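Local coordinates for host-nuclease inhibitor protein Gam, putative (Desulfovibrio vulgaris, PDB 2P2U) that probably binds double-stranded DNA as a phage Mu Gam-like protein, whose family is known for shielding DNA ends from host nucleases, at the interface of chains A and B. Residues are numbered along the deposited sequence; one frame, centred on the assembly and turned at random. Chains: chain A/B, Host-nuclease inhibitor protein Gam, putative.

The interface of chains A and B. Residues chain A 68-69, 72, 92-94; chain B 22, 157-159.
B:Phe157, the last residue of strand 149-157, pushes its ring between the long helix 15-74 of chain A and the loop residues A:Ile93 and A:Gly94. CG lies anti to the backbone N (chi1 -175°), which carries the ring away from its own strand and into chain A. The far tip of the ring meets A:Val68 in plane: CG1 of the valine sits 3.5 Å from CZ, the two side chains crossing at about a right angle. A:Ala69 packs against the CD2 and CE2 side, whereas the A:Ala72 methyl CB approaches CE1 at 3.8 Å. On the loop side, CB of A:Ile93 is 3.7 Å from the same CE1. Helix and loop together therefore hem in the ring.

The polar link joins main chains. B:Tyr158 N donates to the carbonyl O of A:Gly94 across 2.6 Å, nearly straight at the hydrogen (164°) but tilted 35° from the carbonyl plane. The reverse pair, A:Gly94 N and B:Tyr158 O, makes no hydrogen bond because the N-H points away. One face of the tyrosine ring covers the glycine near its rim, CE2 standing 3.8 Å from A:Gly94 CA, and its phenol end runs alongside A:Thr92.

A second apolar group gathers around the branch methyl of A:Ile93. CG2, anti to the carbonyl carbon, reaches CD1 of B:Leu22 at 3.9 Å and CG1 of B:Ile159 at 4.0 Å; B:Leu22 comes from the long helix of chain B, so this methyl meets both that helix and the chain's C-terminal segment.

The patch ties the end of a B strand to a helix and loop of chain A. Repeated by the two-fold axis, it fastens both ends of the intertwined dimer in the deposited assembly, an arrangement that plausibly supports DNA binding, although no DNA is seen here.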
loop_
_atom_site.group_PDB
_atom_site.type_symbol
_atom_site.label_atom_id
_atom_site.label_comp_id
_atom_site.label_asym_id
_atom_site.label_seq_id
_atom_site.Cartn_x
_atom_site.Cartn_y
_atom_site.Cartn_z
ATOM N N VAL A 68 0.655 25.600 25.098
ATOM C CA VAL A 68 0.123 26.784 24.427
ATOM C C VAL A 68 -1.394 26.626 24.331
ATOM O O VAL A 68 -2.148 27.615 24.280
ATOM C CB VAL A 68 0.756 26.991 23.015
ATOM C CG1 VAL A 68 0.130 28.144 22.252
ATOM C CG2 VAL A 68 2.209 27.241 23.143
ATOM N N ALA A 69 -1.827 25.368 24.322
ATOM C CA ALA A 69 -3.229 25.028 24.017
ATOM C C ALA A 69 -4.154 25.422 25.137
ATOM O O ALA A 69 -4.986 26.322 24.933
ATOM C CB ALA A 69 -3.407 23.535 23.653
ATOM N N ALA A 72 -4.214 29.090 25.342
ATOM C CA ALA A 72 -5.074 29.740 24.337
ATOM C C ALA A 72 -6.568 29.519 24.562
ATOM O O ALA A 72 -7.343 30.428 24.268
ATOM C CB ALA A 72 -4.703 29.348 22.928
ATOM N N THR A 92 1.785 31.300 13.681
ATOM C CA THR A 92 0.468 31.692 14.148
ATOM C C THR A 92 -0.164 30.668 15.083
ATOM O O THR A 92 0.087 29.471 14.966
ATOM C CB THR A 92 -0.429 31.936 12.968
ATOM O OG1 THR A 92 0.111 33.021 12.206
ATOM C CG2 THR A 92 -1.802 32.288 13.440
ATOM N N ILE A 93 -0.942 31.135 16.046
ATOM C CA ILE A 93 -1.806 30.233 16.764
ATOM C C ILE A 93 -3.228 30.676 16.558
ATOM O O ILE A 93 -3.474 31.604 15.781
ATOM C CB ILE A 93 -1.528 30.146 18.235
ATOM C CG1 ILE A 93 -1.754 31.510 18.885
ATOM C CG2 ILE A 93 -0.176 29.619 18.463
ATOM C CD1 ILE A 93 -2.011 31.422 20.383
ATOM N N GLY A 94 -4.149 30.007 17.255
ATOM C CA GLY A 94 -5.592 30.198 17.032
ATOM C C GLY A 94 -6.550 28.994 16.914
ATOM O O GLY A 94 -6.226 27.833 17.284
ATOM N N LEU B 22 6.635 28.558 20.851
ATOM C CA LEU B 22 6.680 28.477 19.374
ATOM C C LEU B 22 8.021 28.809 18.746
ATOM O O LEU B 22 8.096 28.939 17.514
ATOM C CB LEU B 22 5.702 29.416 18.678
ATOM C CG LEU B 22 4.203 29.517 18.853
ATOM C CD1 LEU B 22 3.648 29.954 17.544
ATOM C CD2 LEU B 22 3.614 28.210 19.251
ATOM N N PHE B 157 -7.943 24.030 17.952
ATOM C CA PHE B 157 -6.708 24.815 18.175
ATOM C C PHE B 157 -5.647 24.525 17.155
ATOM O O PHE B 157 -5.306 23.371 16.934
ATOM C CB PHE B 157 -6.090 24.552 19.556
ATOM C CG PHE B 157 -4.879 25.434 19.881
ATOM C CD1 PHE B 157 -4.796 26.768 19.426
ATOM C CD2 PHE B 157 -3.846 24.955 20.672
ATOM C CE1 PHE B 157 -3.692 27.592 19.733
ATOM C CE2 PHE B 157 -2.757 25.778 20.979
ATOM C CZ PHE B 157 -2.698 27.099 20.517
ATOM N N TYR B 158 -5.085 25.566 16.555
ATOM C CA TYR B 158 -3.966 25.314 15.682
ATOM C C TYR B 158 -2.773 26.229 15.936
ATOM O O TYR B 158 -2.914 27.470 15.958
ATOM C CB TYR B 158 -4.419 25.402 14.243
ATOM C CG TYR B 158 -4.622 26.799 13.729
ATOM C CD1 TYR B 158 -3.635 27.407 12.945
ATOM C CD2 TYR B 158 -5.778 27.510 14.021
ATOM C CE1 TYR B 158 -3.795 28.692 12.433
ATOM C CE2 TYR B 158 -5.958 28.797 13.523
ATOM C CZ TYR B 158 -4.948 29.389 12.712
ATOM O OH TYR B 158 -5.088 30.663 12.181
ATOM N N ILE B 159 -1.617 25.594 16.150
ATOM C CA ILE B 159 -0.306 26.247 16.116
ATOM C C ILE B 159 0.200 25.965 14.748
ATOM O O ILE B 159 0.297 24.798 14.360
ATOM C CB ILE B 159 0.706 25.548 17.007
ATOM C CG1 ILE B 159 0.342 25.682 18.499
ATOM C CG2 ILE B 159 2.081 26.064 16.665
ATOM C CD1 ILE B 159 0.951 24.623 19.389
#